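Local structure of EF-P arginine 32 rhamnosyl-transferase (Pseudomonas putida KT2440, 5NV8) at residues D270-L275 with F289-W294; A16-F21 with H384-S389; L335-A340 with G348-A353. The protein belongs to the EarP family of bacterial glycosyltransferases, enzymes built from two Rossmann-like domains in the GT-B arrangement. All coordinates share one frame; numbering follows the deposited sequence.

Contact 1 (D270-L275 with F289-W294); sequences DFDRLL and FVRAQW. With TRH (2'-deoxy-thymidine-beta-L-rhamnose), chain B.
In Asp272 (chi1 -78°) and Arg291 alike, CG stands beside the backbone N and anti to the carbonyl carbon; Arg291 then bends at its second and third torsions, and carboxylate and guanidinium meet between two helices. The salt bridge is loose. Arg291 NH1 gives Asp272 OD2 a weak bond of 3.3 Å at the guanidinium edge, the two group planes being 44° apart. Asp272 OD1 instead lies against Arg291 CD at 3.1 Å and accepts a hydrogen bond from a water that also donates to Arg291 O. Glu166 is the stronger partner of the arginine, through NH2, and the guanidinium thus bridges two carboxylates. Beside this polar patch, Leu275 CD1 touches Arg291 CB at 3.7 Å and Ala292 N at 3.7 Å. Leu275 also backs the ligand pocket: its CG covers one face of the Phe271 ring, off centre, while the base of 2'-deoxy-thymidine-beta-L-rhamnose lies over the other, with Phe271 CD1 3.6 Å from ligand C51. The axes of the two segments pass 9.6 Å apart at a crossing angle of -54°. Helix 268-277 leads into strand 280-284, and helix 287-295 is the crossover of the beta-alpha-beta unit that joins this strand to its parallel neighbour 299-302, where Met299 packs on Ala292.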
loop_
_atom_site.group_PDB
_atom_site.type_symbol
_atom_site.label_atom_id
_atom_site.label_comp_id
_atom_site.label_asym_id
_atom_site.label_seq_id
_atom_site.Cartn_x
_atom_site.Cartn_y
_atom_site.Cartn_z
ATOM N N ASP A 270 10.091 3.411 6.037
ATOM C CA ASP A 270 9.537 3.042 7.333
ATOM C C ASP A 270 8.073 2.636 7.221
ATOM O O ASP A 270 7.591 1.834 8.029
ATOM C CB ASP A 270 9.708 4.189 8.327
ATOM C CG ASP A 270 11.115 4.262 8.891
ATOM O OD1 ASP A 270 11.581 3.257 9.468
ATOM O OD2 ASP A 270 11.755 5.324 8.762
ATOM N N PHE A 271 7.353 3.165 6.228
ATOM C CA PHE A 271 6.002 2.682 5.970
ATOM C C PHE A 271 6.011 1.228 5.515
ATOM O O PHE A 271 5.071 0.483 5.813
ATOM C CB PHE A 271 5.310 3.565 4.930
ATOM C CG PHE A 271 3.898 3.150 4.626
ATOM C CD1 PHE A 271 2.876 3.410 5.525
ATOM C CD2 PHE A 271 3.592 2.497 3.443
ATOM C CE1 PHE A 271 1.576 3.024 5.254
ATOM C CE2 PHE A 271 2.291 2.111 3.163
ATOM C CZ PHE A 271 1.283 2.374 4.071
ATOM N N ASP A 272 7.055 0.810 4.791
ATOM C CA ASP A 272 7.222 -0.609 4.494
ATOM C C ASP A 272 7.436 -1.409 5.773
ATOM O O ASP A 272 6.854 -2.487 5.946
ATOM C CB ASP A 272 8.396 -0.819 3.535
ATOM C CG ASP A 272 8.049 -0.480 2.096
ATOM O OD1 ASP A 272 6.899 -0.738 1.675
ATOM O OD2 ASP A 272 8.932 0.043 1.385
ATOM N N ARG A 273 8.276 -0.898 6.677
ATOM C CA ARG A 273 8.487 -1.565 7.957
ATOM C C ARG A 273 7.187 -1.655 8.746
ATOM O O ARG A 273 6.938 -2.649 9.438
ATOM C CB ARG A 273 9.560 -0.829 8.764
ATOM C CG ARG A 273 10.796 -0.425 7.962
ATOM C CD ARG A 273 12.073 -0.540 8.790
ATOM N NE ARG A 273 12.385 0.699 9.504
ATOM C CZ ARG A 273 13.230 0.780 10.529
ATOM N NH1 ARG A 273 13.852 -0.305 10.967
ATOM N NH2 ARG A 273 13.452 1.948 11.119
ATOM N N LEU A 274 6.343 -0.626 8.647
ATOM C CA LEU A 274 5.025 -0.680 9.273
ATOM C C LEU A 274 4.198 -1.828 8.706
ATOM O O LEU A 274 3.654 -2.645 9.458
ATOM C CB LEU A 274 4.298 0.651 9.083
ATOM C CG LEU A 274 3.024 0.852 9.909
ATOM C CD1 LEU A 274 3.293 0.612 11.387
ATOM C CD2 LEU A 274 2.451 2.239 9.688
ATOM N N LEU A 275 4.099 -1.907 7.375
ATOM C CA LEU A 275 3.318 -2.971 6.749
ATOM C C LEU A 275 3.847 -4.347 7.134
ATOM O O LEU A 275 3.067 -5.255 7.444
ATOM C CB LEU A 275 3.325 -2.805 5.228
ATOM C CG LEU A 275 2.679 -1.544 4.648
ATOM C CD1 LEU A 275 2.877 -1.492 3.140
ATOM C CD2 LEU A 275 1.196 -1.478 4.998
ATOM N N PHE A 289 -1.361 0.274 -1.963
ATOM C CA PHE A 289 -2.071 -0.927 -2.391
ATOM C C PHE A 289 -1.095 -2.026 -2.802
ATOM O O PHE A 289 -1.250 -3.189 -2.408
ATOM C CB PHE A 289 -3.013 -0.565 -3.543
ATOM C CG PHE A 289 -3.711 -1.739 -4.153
ATOM C CD1 PHE A 289 -4.309 -2.700 -3.358
ATOM C CD2 PHE A 289 -3.783 -1.873 -5.530
ATOM C CE1 PHE A 289 -4.956 -3.780 -3.925
ATOM C CE2 PHE A 289 -4.428 -2.950 -6.103
ATOM C CZ PHE A 289 -5.017 -3.905 -5.299
ATOM N N VAL A 290 -0.073 -1.674 -3.585
ATOM C CA VAL A 290 0.894 -2.664 -4.051
ATOM C C VAL A 290 1.934 -2.961 -2.974
ATOM O O VAL A 290 2.358 -4.112 -2.804
ATOM C CB VAL A 290 1.551 -2.179 -5.356
ATOM C CG1 VAL A 290 2.678 -3.115 -5.770
ATOM C CG2 VAL A 290 0.513 -2.062 -6.461
ATOM N N ARG A 291 2.365 -1.935 -2.237
ATOM C CA ARG A 291 3.326 -2.145 -1.159
ATOM C C ARG A 291 2.824 -3.182 -0.160
ATOM O O ARG A 291 3.598 -4.017 0.320
ATOM C CB ARG A 291 3.613 -0.822 -0.453
ATOM C CG ARG A 291 4.418 0.153 -1.288
ATOM C CD ARG A 291 5.887 -0.203 -1.238
ATOM N NE ARG A 291 6.371 -0.706 -2.515
ATOM C CZ ARG A 291 7.641 -1.003 -2.760
ATOM N NH1 ARG A 291 8.555 -0.849 -1.810
ATOM N NH2 ARG A 291 7.996 -1.453 -3.956
ATOM N N ALA A 292 1.530 -3.146 0.164
ATOM C CA ALA A 292 0.981 -4.125 1.096
ATOM C C ALA A 292 0.921 -5.514 0.478
ATOM O O ALA A 292 0.958 -6.514 1.205
ATOM C CB ALA A 292 -0.407 -3.687 1.567
ATOM N N GLN A 293 0.820 -5.601 -0.852
ATOM C CA GLN A 293 0.859 -6.906 -1.504
ATOM C C GLN A 293 2.241 -7.537 -1.379
ATOM O O GLN A 293 2.357 -8.742 -1.128
ATOM C CB GLN A 293 0.438 -6.776 -2.971
ATOM C CG GLN A 293 -1.035 -6.411 -3.164
ATOM C CD GLN A 293 -1.421 -6.195 -4.619
ATOM O OE1 GLN A 293 -1.434 -7.133 -5.416
ATOM N NE2 GLN A 293 -1.739 -4.954 -4.971
ATOM N N TRP A 294 3.301 -6.737 -1.539
ATOM C CA TRP A 294 4.651 -7.231 -1.291
ATOM C C TRP A 294 4.888 -7.545 0.179
ATOM O O TRP A 294 5.741 -8.382 0.489
ATOM C CB TRP A 294 5.696 -6.221 -1.772
ATOM C CG TRP A 294 5.579 -5.825 -3.227
ATOM C CD1 TRP A 294 5.645 -4.560 -3.732
ATOM C CD2 TRP A 294 5.386 -6.695 -4.356
ATOM N NE1 TRP A 294 5.505 -4.584 -5.098
ATOM C CE2 TRP A 294 5.343 -5.882 -5.506
ATOM C CE3 TRP A 294 5.246 -8.079 -4.505
ATOM C CZ2 TRP A 294 5.164 -6.407 -6.785
ATOM C CZ3 TRP A 294 5.065 -8.596 -5.773
ATOM C CH2 TRP A 294 5.026 -7.762 -6.897
HETATM O O4P TRH B . -4.766 7.729 -1.955
HETATM P P2 TRH B . -3.332 7.732 -2.342
HETATM O O3P TRH B . -2.498 8.886 -1.574
HETATM O O1 TRH B . -3.118 7.933 -3.926
HETATM C C1 TRH B . -4.287 8.100 -4.754
HETATM C C2 TRH B . -3.903 8.136 -6.240
HETATM O O2 TRH B . -2.652 8.798 -6.436
HETATM C C3 TRH B . -4.955 8.914 -7.040
HETATM O O3 TRH B . -4.708 10.321 -6.912
HETATM C C4 TRH B . -6.332 8.606 -6.490
HETATM O O4 TRH B . -6.554 7.185 -6.550
HETATM O OPP TRH B . -2.626 6.339 -1.924
HETATM P P TRH B . -1.211 5.946 -2.560
HETATM O O1P TRH B . -1.245 5.778 -4.034
HETATM O O2P TRH B . -0.713 4.599 -1.822
HETATM O "O5'" TRH B . -0.153 7.065 -2.094
HETATM C "C5'" TRH B . 0.360 7.049 -0.764
HETATM C "C4'" TRH B . 1.855 7.311 -0.826
HETATM O "O4'" TRH B . 2.237 7.821 0.481
HETATM C "C3'" TRH B . 2.580 5.986 -0.950
HETATM O "O3'" TRH B . 3.958 6.225 -1.262
HETATM C "C2'" TRH B . 2.473 5.528 0.487
HETATM C "C1'" TRH B . 3.078 6.789 1.053
HETATM N N11 TRH B . 3.069 6.868 2.530
HETATM C C21 TRH B . 4.212 7.169 3.159
HETATM O O21 TRH B . 5.242 7.363 2.516
HETATM N N31 TRH B . 4.247 7.266 4.546
HETATM C C41 TRH B . 3.099 7.054 5.301
HETATM O O41 TRH B . 3.158 7.143 6.526
HETATM C C51 TRH B . 1.910 6.745 4.654
HETATM C C5A TRH B . 0.758 6.532 5.399
HETATM C C61 TRH B . 1.888 6.653 3.265
HETATM O O HOH W 1 5.793 -3.154 1.619
#

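Contact 2 (A16-F21 with H384-S389); sequences ATWDIF and HFYRNS
Ala16, just ahead of strand 17-20, points its methyl at the outer end of Tyr386, with Ala16 CB 3.6 Å from Tyr386 OH and 4.3 Å from Tyr386 CZ. The backbones stay well apart, Ala16 CA and Tyr386 CA being 10.4 Å from each other, and side chains alone bridge the gap. Thr17 turns its CB to the other side, where its side chain touches Gln103 and Arg50. Trp18 makes the aromatic contact. With chi1 at -70° its CG lies beside the backbone N, and the indole extends out to meet the tyrosine. The pair is T-shaped: the tryptophan presents its edge to the face of the Tyr386 ring, with the planes at 87° and the centroid of the five-membered ring 5.8 Å from that of the phenol. The closest carbons are Trp18 CZ2 and Tyr386 CD2, 4.0 Å apart. Trp18 NE1 is buried by the contact and has no polar partner in the model. Strand 17-20 runs parallel to strand 48-51, with helix 30-43 as the crossover between them, a beta-alpha-beta unit of the N-terminal Rossmann-like half. Helix 378-387, near the C terminus, comes back against this unit, as the last helix does in GT-B glycosyltransferases. Leu47, Val49 and Phe100 also touch the Trp18 side chain, and its backbone is hydrogen-bonded to Ala48 and Arg50. Asp19 OD2, next along the strand, ties it to strand 48-51 through a salt bridge with Arg50 NE. On the helix side, Tyr386 sits in the final turn, and its carbonyl O accepts a hydrogen bond from Ser389 N at 2.9 Å, just past the point where Asn388 leaves the helix.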
loop_
_atom_site.group_PDB
_atom_site.type_symbol
_atom_site.label_atom_id
_atom_site.label_comp_id
_atom_site.label_asym_id
_atom_site.label_seq_id
_atom_site.Cartn_x
_atom_site.Cartn_y
_atom_site.Cartn_z
ATOM N N ALA A 16 22.048 7.183 -20.004
ATOM C CA ALA A 16 20.908 7.764 -20.697
ATOM C C ALA A 16 20.151 8.717 -19.775
ATOM O O ALA A 16 20.205 8.613 -18.546
ATOM C CB ALA A 16 19.974 6.668 -21.213
ATOM N N THR A 17 19.438 9.658 -20.386
ATOM C CA THR A 17 18.728 10.703 -19.660
ATOM C C THR A 17 17.233 10.405 -19.647
ATOM O O THR A 17 16.629 10.190 -20.703
ATOM C CB THR A 17 18.985 12.074 -20.290
ATOM O OG1 THR A 17 20.394 12.263 -20.467
ATOM C CG2 THR A 17 18.434 13.183 -19.407
ATOM N N TRP A 18 16.646 10.392 -18.454
ATOM C CA TRP A 18 15.215 10.192 -18.277
ATOM C C TRP A 18 14.642 11.366 -17.495
ATOM O O TRP A 18 15.272 11.870 -16.561
ATOM C CB TRP A 18 14.919 8.877 -17.546
ATOM C CG TRP A 18 15.204 7.643 -18.360
ATOM C CD1 TRP A 18 16.330 7.377 -19.082
ATOM C CD2 TRP A 18 14.347 6.505 -18.524
ATOM N NE1 TRP A 18 16.228 6.149 -19.690
ATOM C CE2 TRP A 18 15.020 5.591 -19.361
ATOM C CE3 TRP A 18 13.076 6.172 -18.046
ATOM C CZ2 TRP A 18 14.466 4.366 -19.727
ATOM C CZ3 TRP A 18 12.529 4.954 -18.411
ATOM C CH2 TRP A 18 13.224 4.067 -19.244
ATOM N N ASP A 19 13.448 11.808 -17.886
ATOM C CA ASP A 19 12.788 12.943 -17.252
ATOM C C ASP A 19 11.372 12.539 -16.874
ATOM O O ASP A 19 10.578 12.168 -17.744
ATOM C CB ASP A 19 12.772 14.161 -18.180
ATOM C CG ASP A 19 12.857 15.475 -17.425
ATOM O OD1 ASP A 19 11.906 15.808 -16.687
ATOM O OD2 ASP A 19 13.875 16.179 -17.578
ATOM N N ILE A 20 11.062 12.603 -15.582
ATOM C CA ILE A 20 9.721 12.323 -15.086
ATOM C C ILE A 20 9.168 13.593 -14.461
ATOM O O ILE A 20 9.912 14.415 -13.916
ATOM C CB ILE A 20 9.707 11.160 -14.071
ATOM N N PHE A 21 7.849 13.757 -14.548
ATOM C CA PHE A 21 7.183 14.951 -14.040
ATOM C C PHE A 21 5.866 14.550 -13.400
ATOM O O PHE A 21 5.023 13.920 -14.047
ATOM C CB PHE A 21 6.950 15.974 -15.157
ATOM N N HIS A 384 14.106 -2.404 -20.475
ATOM C CA HIS A 384 14.325 -3.349 -21.566
ATOM C C HIS A 384 13.540 -2.958 -22.810
ATOM O O HIS A 384 13.982 -3.227 -23.933
ATOM C CB HIS A 384 13.950 -4.768 -21.127
ATOM C CG HIS A 384 14.921 -5.384 -20.169
ATOM N ND1 HIS A 384 14.797 -6.680 -19.716
ATOM C CD2 HIS A 384 16.031 -4.884 -19.575
ATOM C CE1 HIS A 384 15.788 -6.952 -18.886
ATOM N NE2 HIS A 384 16.551 -5.879 -18.783
ATOM N N PHE A 385 12.378 -2.324 -22.631
ATOM C CA PHE A 385 11.614 -1.836 -23.774
ATOM C C PHE A 385 12.373 -0.744 -24.517
ATOM O O PHE A 385 12.405 -0.732 -25.753
ATOM C CB PHE A 385 10.251 -1.319 -23.309
ATOM C CG PHE A 385 9.132 -1.609 -24.268
ATOM C CD1 PHE A 385 8.710 -2.908 -24.491
ATOM C CD2 PHE A 385 8.499 -0.578 -24.944
ATOM C CE1 PHE A 385 7.677 -3.176 -25.372
ATOM C CE2 PHE A 385 7.466 -0.839 -25.827
ATOM C CZ PHE A 385 7.055 -2.139 -26.041
ATOM N N TYR A 386 12.994 0.178 -23.779
ATOM C CA TYR A 386 13.746 1.251 -24.419
ATOM C C TYR A 386 15.028 0.733 -25.058
ATOM O O TYR A 386 15.449 1.248 -26.100
ATOM C CB TYR A 386 14.053 2.350 -23.399
ATOM C CG TYR A 386 15.362 3.073 -23.632
ATOM C CD1 TYR A 386 15.496 3.993 -24.665
ATOM C CD2 TYR A 386 16.459 2.839 -22.815
ATOM C CE1 TYR A 386 16.690 4.653 -24.881
ATOM C CE2 TYR A 386 17.657 3.497 -23.023
ATOM C CZ TYR A 386 17.767 4.402 -24.058
ATOM O OH TYR A 386 18.955 5.062 -24.271
ATOM N N ARG A 387 15.656 -0.281 -24.459
ATOM C CA ARG A 387 16.898 -0.810 -25.015
ATOM C C ARG A 387 16.664 -1.451 -26.377
ATOM O O ARG A 387 17.479 -1.289 -27.294
ATOM C CB ARG A 387 17.526 -1.811 -24.046
ATOM C CG ARG A 387 18.764 -2.500 -24.595
ATOM C CD ARG A 387 20.029 -2.002 -23.909
ATOM N NE ARG A 387 20.091 -2.401 -22.505
ATOM C CZ ARG A 387 20.332 -3.639 -22.085
ATOM N NH1 ARG A 387 20.539 -4.615 -22.960
ATOM N NH2 ARG A 387 20.370 -3.904 -20.787
ATOM N N ASN A 388 15.559 -2.177 -26.536
ATOM C CA ASN A 388 15.177 -2.700 -27.839
ATOM C C ASN A 388 14.409 -1.682 -28.677
ATOM O O ASN A 388 13.667 -2.078 -29.585
ATOM C CB ASN A 388 14.360 -3.987 -27.680
ATOM C CG ASN A 388 13.056 -3.772 -26.933
ATOM O OD1 ASN A 388 12.124 -3.150 -27.445
ATOM N ND2 ASN A 388 12.981 -4.300 -25.718
ATOM N N SER A 389 14.587 -0.388 -28.390
ATOM C CA SER A 389 13.906 0.694 -29.093
ATOM C C SER A 389 12.395 0.531 -29.013
ATOM O O SER A 389 11.755 1.065 -28.101
ATOM C CB SER A 389 14.362 0.766 -30.553
ATOM O OG SER A 389 15.698 1.229 -30.649
#

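Contact 3 (L335-A340 with G348-A353); sequences LGLWRA and GQAWRA
Ala350 and Leu337 meet where two roughly antiparallel helix segments come nearest, with Leu337 CA 4.8 Å from Ala350 CA. Ala350 points its methyl toward helix 328-343, where it lands on backbone as much as on side chain: Ala350 CB is 3.3 Å from Gly336 O and 3.7 Å from Leu337 CA. One turn further along the same helix, Ala340 CB lies 4.3 Å from Ala350 CB. With glycine and alanines at the crossing, the segment axes approach to 8.3 Å, at a crossing angle of -144°. Leu337 reaches across in the other direction. A chi1 of -171° sets its CG opposite the backbone N and beside the carbonyl carbon, which carries Leu337 CD1 to within 4.0 Å of Trp351 N and 4.1 Å of Ala350 CB. Trp351 offers mainly its backbone to the leucine, and its CB points away from helix 328-343; the indole forms edge-to-face pairs with Trp214 and Phe280 and touches Leu218 on helix 211-220. Helices 328-343 and 347-355 form a helical hairpin closed by a very short turn, in which Asp346 OD1 accepts a hydrogen bond from Gly348 N at the start of the second helix. Trp338, whose CB points away from the second helix, packs on strand 299-302. No hydrogen bond or salt bridge joins the two segments, and their cohesion therefore rests on close fit and the burial of apolar surface, with small residues setting the spacing.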
loop_
_atom_site.group_PDB
_atom_site.type_symbol
_atom_site.label_atom_id
_atom_site.label_comp_id
_atom_site.label_asym_id
_atom_site.label_seq_id
_atom_site.Cartn_x
_atom_site.Cartn_y
_atom_site.Cartn_z
ATOM N N LEU A 335 -14.584 -11.799 -0.283
ATOM C CA LEU A 335 -15.451 -10.926 -1.070
ATOM C C LEU A 335 -16.290 -10.026 -0.171
ATOM O O LEU A 335 -16.414 -8.822 -0.427
ATOM C CB LEU A 335 -16.355 -11.761 -1.976
ATOM C CG LEU A 335 -15.888 -12.044 -3.403
ATOM C CD1 LEU A 335 -14.601 -12.855 -3.408
ATOM C CD2 LEU A 335 -16.982 -12.762 -4.178
ATOM N N GLY A 336 -16.876 -10.593 0.884
ATOM C CA GLY A 336 -17.670 -9.791 1.797
ATOM C C GLY A 336 -16.852 -8.771 2.562
ATOM O O GLY A 336 -17.369 -7.719 2.943
ATOM N N LEU A 337 -15.569 -9.061 2.788
ATOM C CA LEU A 337 -14.709 -8.129 3.508
ATOM C C LEU A 337 -14.371 -6.917 2.652
ATOM O O LEU A 337 -14.485 -5.773 3.102
ATOM C CB LEU A 337 -13.424 -8.831 3.960
ATOM C CG LEU A 337 -12.525 -8.033 4.914
ATOM C CD1 LEU A 337 -13.318 -7.357 6.035
ATOM C CD2 LEU A 337 -11.397 -8.897 5.471
ATOM N N TRP A 338 -13.943 -7.152 1.414
ATOM C CA TRP A 338 -13.442 -6.071 0.575
ATOM C C TRP A 338 -14.574 -5.244 -0.024
ATOM O O TRP A 338 -14.449 -4.021 -0.152
ATOM C CB TRP A 338 -12.546 -6.649 -0.521
ATOM C CG TRP A 338 -11.188 -7.038 -0.029
ATOM C CD1 TRP A 338 -10.895 -7.763 1.089
ATOM C CD2 TRP A 338 -9.934 -6.730 -0.648
ATOM N NE1 TRP A 338 -9.533 -7.919 1.208
ATOM C CE2 TRP A 338 -8.922 -7.296 0.152
ATOM C CE3 TRP A 338 -9.571 -6.028 -1.800
ATOM C CZ2 TRP A 338 -7.570 -7.182 -0.163
ATOM C CZ3 TRP A 338 -8.231 -5.916 -2.111
ATOM C CH2 TRP A 338 -7.245 -6.489 -1.295
ATOM N N ARG A 339 -15.680 -5.889 -0.403
ATOM C CA ARG A 339 -16.820 -5.142 -0.928
ATOM C C ARG A 339 -17.427 -4.247 0.145
ATOM O O ARG A 339 -17.849 -3.122 -0.145
ATOM C CB ARG A 339 -17.873 -6.103 -1.477
ATOM C CG ARG A 339 -17.480 -6.785 -2.776
ATOM C CD ARG A 339 -18.440 -7.913 -3.112
ATOM N NE ARG A 339 -18.192 -8.465 -4.440
ATOM C CZ ARG A 339 -18.773 -9.562 -4.914
ATOM N NH1 ARG A 339 -19.643 -10.228 -4.166
ATOM N NH2 ARG A 339 -18.487 -9.991 -6.136
ATOM N N ALA A 340 -17.471 -4.728 1.391
ATOM C CA ALA A 340 -18.073 -3.955 2.473
ATOM C C ALA A 340 -17.311 -2.660 2.729
ATOM O O ALA A 340 -17.920 -1.607 2.955
ATOM C CB ALA A 340 -18.135 -4.803 3.741
ATOM N N GLY A 348 -18.714 -5.177 10.580
ATOM C CA GLY A 348 -18.613 -6.127 11.675
ATOM C C GLY A 348 -18.792 -7.564 11.214
ATOM O O GLY A 348 -17.958 -8.428 11.502
ATOM N N GLN A 349 -19.885 -7.835 10.492
ATOM C CA GLN A 349 -20.155 -9.194 10.029
ATOM C C GLN A 349 -19.033 -9.709 9.136
ATOM O O GLN A 349 -18.587 -10.853 9.286
ATOM C CB GLN A 349 -21.491 -9.245 9.283
ATOM C CG GLN A 349 -22.715 -8.971 10.142
ATOM C CD GLN A 349 -22.910 -9.994 11.246
ATOM O OE1 GLN A 349 -22.501 -11.149 11.119
ATOM N NE2 GLN A 349 -23.546 -9.574 12.335
ATOM N N ALA A 350 -18.562 -8.875 8.208
ATOM C CA ALA A 350 -17.511 -9.301 7.288
ATOM C C ALA A 350 -16.206 -9.570 8.026
ATOM O O ALA A 350 -15.549 -10.591 7.789
ATOM C CB ALA A 350 -17.310 -8.246 6.201
ATOM N N TRP A 351 -15.818 -8.666 8.931
ATOM C CA TRP A 351 -14.555 -8.826 9.647
ATOM C C TRP A 351 -14.528 -10.122 10.448
ATOM O O TRP A 351 -13.540 -10.865 10.405
ATOM C CB TRP A 351 -14.311 -7.621 10.556
ATOM C CG TRP A 351 -13.185 -7.809 11.522
ATOM C CD1 TRP A 351 -13.286 -8.026 12.863
ATOM C CD2 TRP A 351 -11.784 -7.797 11.221
ATOM N NE1 TRP A 351 -12.037 -8.155 13.417
ATOM C CE2 TRP A 351 -11.096 -8.018 12.431
ATOM C CE3 TRP A 351 -11.044 -7.626 10.046
ATOM C CZ2 TRP A 351 -9.704 -8.067 12.501
ATOM C CZ3 TRP A 351 -9.663 -7.676 10.118
ATOM C CH2 TRP A 351 -9.007 -7.896 11.337
ATOM N N ARG A 352 -15.608 -10.422 11.175
ATOM C CA ARG A 352 -15.643 -11.651 11.963
ATOM C C ARG A 352 -15.645 -12.886 11.068
ATOM O O ARG A 352 -15.013 -13.897 11.394
ATOM C CB ARG A 352 -16.863 -11.663 12.883
ATOM C CG ARG A 352 -16.805 -10.618 13.987
ATOM C CD ARG A 352 -18.004 -10.701 14.916
ATOM N NE ARG A 352 -19.114 -9.878 14.449
ATOM C CZ ARG A 352 -19.389 -8.659 14.903
ATOM N NH1 ARG A 352 -18.630 -8.100 15.836
ATOM N NH2 ARG A 352 -20.420 -7.993 14.413
ATOM N N ALA A 353 -16.348 -12.817 9.932
ATOM C CA ALA A 353 -16.341 -13.936 8.994
ATOM C C ALA A 353 -14.941 -14.195 8.455
ATOM O O ALA A 353 -14.512 -15.349 8.355
ATOM C CB ALA A 353 -17.315 -13.666 7.850
#

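How the contacts relate
From the N terminus, strand 17-20 opens the widest loop, which contact 2 closes only when helix 378-387 arrives some 360 residues later. Contacts 1 and 3 both nest inside that loop and follow one another in series, without crossing. Contact 1 closes a short loop across strand 280-284, tying together the two helices that flank this strand in sequence, in the half of the fold built on the six-stranded sheet, beside the ligand pocket. Contact 3 closes a still shorter one, a helical hairpin about 4 Å from contact 1 at the nearest atoms. Contact 2 lies on the other side of the chain's centre from contact 3, their centres 43 Å apart, and brings the C-terminal helix back to the N-terminal half.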